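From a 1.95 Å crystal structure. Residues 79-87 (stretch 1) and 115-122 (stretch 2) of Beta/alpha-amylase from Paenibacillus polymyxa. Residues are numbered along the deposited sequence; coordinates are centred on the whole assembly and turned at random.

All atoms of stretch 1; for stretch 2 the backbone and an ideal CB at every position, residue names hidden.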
ATOM      1  N   SER A  79      -6.120   0.542   8.461  1.00 13.77           N
ATOM      2  CA  SER A  79      -4.885   1.289   8.210  1.00 13.90           C
ATOM      3  C   SER A  79      -3.901   1.178   9.374  1.00 13.39           C
ATOM      4  O   SER A  79      -3.867   2.041  10.255  1.00 13.32           O
ATOM      5  CB  SER A  79      -5.217   2.747   7.917  1.00 13.55           C
ATOM      6  OG  SER A  79      -5.964   2.810   6.724  1.00 15.59           O
ATOM      7  N   THR A  80      -3.137   0.086   9.355  1.00 13.66           N
ATOM      8  CA  THR A  80      -2.094  -0.224  10.326  1.00 14.15           C
ATOM      9  C   THR A  80      -0.786   0.486   9.904  1.00 15.05           C
ATOM     10  O   THR A  80       0.307  -0.119   9.828  1.00 16.17           O
ATOM     11  CB  THR A  80      -1.871  -1.734  10.363  1.00 14.33           C
ATOM     12  OG1 THR A  80      -1.757  -2.216   9.021  1.00 14.36           O
ATOM     13  CG2 THR A  80      -3.066  -2.446  11.036  1.00 13.68           C
ATOM     14  N   HIS A  81      -0.908   1.770   9.585  1.00 14.99           N
ATOM     15  CA  HIS A  81       0.262   2.572   9.271  1.00 14.56           C
ATOM     16  C   HIS A  81       0.094   3.961   9.862  1.00 15.11           C
ATOM     17  O   HIS A  81      -1.001   4.332  10.284  1.00 14.90           O
ATOM     18  CB  HIS A  81       0.537   2.612   7.756  1.00 14.52           C
ATOM     19  CG  HIS A  81      -0.602   3.134   6.934  1.00 14.24           C
ATOM     20  ND1 HIS A  81      -1.650   2.341   6.523  1.00 14.53           N
ATOM     21  CD2 HIS A  81      -0.829   4.360   6.406  1.00 14.96           C
ATOM     22  CE1 HIS A  81      -2.486   3.060   5.796  1.00 15.02           C
ATOM     23  NE2 HIS A  81      -2.011   4.290   5.712  1.00 14.04           N
ATOM     24  N   LYS A  82       1.197   4.702   9.920  1.00 15.02           N
ATOM     25  CA  LYS A  82       1.230   6.032  10.499  1.00 15.90           C
ATOM     26  C   LYS A  82       0.858   7.063   9.446  1.00 15.97           C
ATOM     27  O   LYS A  82       1.191   6.891   8.270  1.00 15.74           O
ATOM     28  CB  LYS A  82       2.645   6.303  11.056  1.00 16.43           C
ATOM     29  CG  LYS A  82       2.973   7.770  11.333  1.00 17.90           C
ATOM     30  CD  LYS A  82       4.186   7.916  12.269  1.00 21.51           C
ATOM     31  CE  LYS A  82       5.488   7.481  11.621  1.00 22.03           C
ATOM     32  NZ  LYS A  82       6.663   7.842  12.490  1.00 22.03           N
ATOM     33  N   CYS A  83       0.150   8.112   9.860  1.00 15.63           N
ATOM     34  CA  CYS A  83      -0.019   9.287   9.009  1.00 17.30           C
ATOM     35  C   CYS A  83       0.914  10.377   9.521  1.00 17.74           C
ATOM     36  O   CYS A  83       0.816  10.780  10.688  1.00 17.50           O
ATOM     37  CB  CYS A  83      -1.467   9.791   9.023  1.00 16.94           C
ATOM     38  SG  CYS A  83      -1.891  10.823   7.608  1.00 20.15           S
ATOM     39  N   GLY A  84       1.821  10.840   8.662  1.00 17.68           N
ATOM     40  CA  GLY A  84       2.729  11.943   9.014  1.00 18.81           C
ATOM     41  C   GLY A  84       3.532  11.792  10.302  1.00 19.82           C
ATOM     42  O   GLY A  84       4.277  10.829  10.466  1.00 18.48           O
ATOM     43  N   GLY A  85       3.394  12.763  11.213  1.00 20.60           N
ATOM     44  CA  GLY A  85       4.039  12.670  12.530  1.00 21.73           C
ATOM     45  C   GLY A  85       5.369  13.395  12.619  1.00 22.97           C
ATOM     46  O   GLY A  85       5.970  13.463  13.695  1.00 23.40           O
ATOM     47  N   ASN A  86       5.830  13.912  11.483  1.00 23.70           N
ATOM     48  CA  ASN A  86       7.012  14.772  11.420  1.00 25.01           C
ATOM     49  C   ASN A  86       6.545  16.205  11.349  1.00 25.65           C
ATOM     50  O   ASN A  86       5.558  16.496  10.692  1.00 25.12           O
ATOM     51  CB  ASN A  86       7.874  14.445  10.195  1.00 24.81           C
ATOM     52  CG  ASN A  86       8.268  12.973  10.134  1.00 25.98           C
ATOM     53  OD1 ASN A  86       9.058  12.501  10.951  1.00 28.00           O
ATOM     54  ND2 ASN A  86       7.708  12.244   9.174  1.00 24.20           N
ATOM     55  N   VAL A  87       7.257  17.104  12.026  1.00 27.03           N
ATOM     56  CA  VAL A  87       6.854  18.515  12.083  1.00 27.82           C
ATOM     57  C   VAL A  87       6.610  19.061  10.663  1.00 27.84           C
ATOM     58  O   VAL A  87       7.447  18.897   9.770  1.00 28.14           O
ATOM     59  CB  VAL A  87       7.887  19.371  12.885  1.00 28.34           C
ATOM     60  CG1 VAL A  87       7.554  20.859  12.792  1.00 29.41           C
ATOM     61  CG2 VAL A  87       7.906  18.939  14.359  1.00 28.51           C
ATOM     62  N   UNK A 115      21.305   4.364   8.364  1.00 20.66           N
ATOM     63  CA  UNK A 115      20.974   4.203   9.773  1.00 20.43           C
ATOM     64  C   UNK A 115      19.704   4.927  10.226  1.00 20.18           C
ATOM     65  O   UNK A 115      19.375   4.906  11.410  1.00 20.54           O
ATOM     66  CB  UNK A 115      22.152   4.693  10.618  1.00 20.43           C
ATOM     67  N   UNK A 116      18.974   5.548   9.301  1.00 19.72           N
ATOM     68  CA  UNK A 116      17.734   6.228   9.683  1.00 19.34           C
ATOM     69  C   UNK A 116      16.610   5.238   9.999  1.00 18.90           C
ATOM     70  O   UNK A 116      16.283   4.382   9.170  1.00 17.80           O
ATOM     71  CB  UNK A 116      17.291   7.174   8.565  1.00 19.34           C
ATOM     72  N   UNK A 117      16.017   5.376  11.191  1.00 18.20           N
ATOM     73  CA  UNK A 117      14.965   4.462  11.659  1.00 18.49           C
ATOM     74  C   UNK A 117      13.584   4.993  11.277  1.00 18.44           C
ATOM     75  O   UNK A 117      13.274   6.172  11.520  1.00 19.84           O
ATOM     76  CB  UNK A 117      15.054   4.269  13.174  1.00 18.49           C
ATOM     77  N   UNK A 118      12.763   4.132  10.693  1.00 17.49           N
ATOM     78  CA  UNK A 118      11.426   4.516  10.220  1.00 17.19           C
ATOM     79  C   UNK A 118      10.376   3.655  10.928  1.00 17.18           C
ATOM     80  O   UNK A 118      10.566   2.452  11.091  1.00 17.07           O
ATOM     81  CB  UNK A 118      11.316   4.363   8.702  1.00 17.19           C
ATOM     82  N   UNK A 119       9.297   4.283  11.399  1.00 17.37           N
ATOM     83  CA  UNK A 119       8.231   3.565  12.117  1.00 17.10           C
ATOM     84  C   UNK A 119       6.859   3.813  11.477  1.00 17.06           C
ATOM     85  O   UNK A 119       5.856   3.891  12.169  1.00 16.96           O
ATOM     86  CB  UNK A 119       8.204   3.991  13.586  1.00 17.10           C
ATOM     87  N   UNK A 120       6.817   3.934  10.150  1.00 16.86           N
ATOM     88  CA  UNK A 120       5.549   4.145   9.424  1.00 16.00           C
ATOM     89  C   UNK A 120       4.591   2.964   9.530  1.00 15.92           C
ATOM     90  O   UNK A 120       3.379   3.128   9.421  1.00 15.90           O
ATOM     91  CB  UNK A 120       5.837   4.423   7.947  1.00 16.00           C
ATOM     92  N   UNK A 121       5.135   1.766   9.715  1.00 15.80           N
ATOM     93  CA  UNK A 121       4.328   0.571   9.945  1.00 14.58           C
ATOM     94  C   UNK A 121       5.218  -0.419  10.665  1.00 15.09           C
ATOM     95  O   UNK A 121       6.451  -0.283  10.632  1.00 14.82           O
ATOM     96  CB  UNK A 121       3.775  -0.012   8.643  1.00 14.58           C
ATOM     97  N   UNK A 122       4.607  -1.415  11.311  1.00 14.09           N
ATOM     98  CA  UNK A 122       5.382  -2.472  11.963  1.00 14.81           C
ATOM     99  C   UNK A 122       6.119  -3.291  10.930  1.00 14.98           C
ATOM    100  O   UNK A 122       5.585  -3.551   9.854  1.00 15.69           O
ATOM    101  CB  UNK A 122       4.478  -3.374  12.806  1.00 14.81           C
TER

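Position 115 lies far from stretch 1, so only its backbone speaks: phi is 90° and psi 5°, a region that favours glycine, with asparagine a possible second choice. The residue is Gly115.

At 116 CA-to-CB points toward stretch 1, yet nothing of that stretch lies within 5.5 Å of the ideal CB. Only a long side chain could cross such a gap, so a large aromatic, arginine, lysine or glutamine would suit. The deposited residue is Tyr116; with chi1 in t it extends its ring until OH stands 4.4 Å from Asn86 OD1, a loose approach.

Position 117 is out of reach, with extended backbone angles that most residues tolerate; it is Ala117.

At 118 CA-to-CB points sideways and stretch 1 offers no partner close by, so many residues would be acceptable. Asn118 serves its own stretch: its OD1 accepts a hydrogen bond from the backbone N of 120 (2.9 Å), tying the side chain to the backbone two residues on.

Position 119 is more telling. Its ideal CB lies 4.3 Å from Lys82 NZ, the end of a side chain whose CA-to-CB bond points toward stretch 2. A short acceptor, such as serine, threonine or aspartate, would suit this ammonium group. Ser119 is found, chi1 in p, and its OG accepts a hydrogen bond from Lys82 NZ at 3.0 Å. Water 3 joins the same site, accepting from Lys82 NZ (2.7 Å) and from Ser119 N (2.9 Å).

At 120 the main link is independent of the side chain: Lys82 N donates to the carbonyl O of 120 at 2.7 Å, and His81 CA makes a CA-H...O contact with the same O at 3.2 Å. The ideal CB points sideways, 4.8 Å from Lys82 CE, so a side chain with aliphatic carbons could lie along the lysine, and a polar end could meet a bound water near Lys82 O; glutamate or glutamine would fit, and methionine could supply the aliphatic part alone. In Glu120, CG comes within 4.4 Å of Lys82 CE. The carboxylate has other partners: OE2 accepts from water 2 (2.9 Å), which also donates to Lys82 O (2.8 Å), while OE1 accepts from Asn118 ND2 (3.0 Å).

At 121 the ideal CB already sits 3.7 Å from Thr80 O and 4.3 Å from His81 CB, favouring a small residue such as alanine or serine. Ala121 places its methyl against both.

At 122 CA-to-CB points sideways with nothing of stretch 1 near, leaving the choice open. Leu122 contributes its backbone: water 1 accepts from Leu122 N (2.8 Å) and donates to Thr80 O (2.6 Å).

Stretch 2, residues 115-122: GYANSEAL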
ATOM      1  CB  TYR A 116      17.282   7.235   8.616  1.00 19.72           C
ATOM      2  CG  TYR A 116      16.069   8.032   9.055  1.00 20.93           C
ATOM      3  CD1 TYR A 116      16.210   9.236   9.748  1.00 23.37           C
ATOM      4  CD2 TYR A 116      14.777   7.560   8.798  1.00 23.22           C
ATOM      5  CE1 TYR A 116      15.085   9.962  10.165  1.00 23.89           C
ATOM      6  CE2 TYR A 116      13.662   8.262   9.201  1.00 24.29           C
ATOM      7  CZ  TYR A 116      13.819   9.462   9.886  1.00 25.18           C
ATOM      8  OH  TYR A 116      12.697  10.134  10.291  1.00 25.67           O
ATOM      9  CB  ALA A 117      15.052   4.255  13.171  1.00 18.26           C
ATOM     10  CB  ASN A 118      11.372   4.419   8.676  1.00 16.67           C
ATOM     11  CG  ASN A 118       9.969   4.676   8.091  1.00 16.72           C
ATOM     12  OD1 ASN A 118       9.034   3.925   8.358  1.00 16.60           O
ATOM     13  ND2 ASN A 118       9.845   5.711   7.246  1.00 17.43           N
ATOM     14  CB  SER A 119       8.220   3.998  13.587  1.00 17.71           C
ATOM     15  OG  SER A 119       7.940   5.388  13.658  1.00 17.58           O
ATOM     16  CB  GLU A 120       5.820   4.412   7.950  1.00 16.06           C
ATOM     17  CG  GLU A 120       6.277   5.822   7.618  1.00 16.58           C
ATOM     18  CD  GLU A 120       6.333   6.009   6.120  1.00 16.36           C
ATOM     19  OE1 GLU A 120       7.409   5.726   5.536  1.00 16.72           O
ATOM     20  OE2 GLU A 120       5.295   6.366   5.524  1.00 16.65           O
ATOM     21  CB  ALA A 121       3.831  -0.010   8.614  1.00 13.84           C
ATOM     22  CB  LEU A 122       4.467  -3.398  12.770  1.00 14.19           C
ATOM     23  CG  LEU A 122       3.717  -2.772  13.944  1.00 13.75           C
ATOM     24  CD1 LEU A 122       2.830  -3.830  14.586  1.00 12.42           C
ATOM     25  CD2 LEU A 122       4.727  -2.235  14.954  1.00 14.72           C
TER
HETATM   26  O   HOH W   1       1.793  -1.572  11.445  1.00 12.63           O
HETATM   27  O   HOH W   2       2.711   5.377   6.490  1.00 16.72           O
HETATM   28  O   HOH W   3       8.772   7.115  10.917  1.00 18.25           O
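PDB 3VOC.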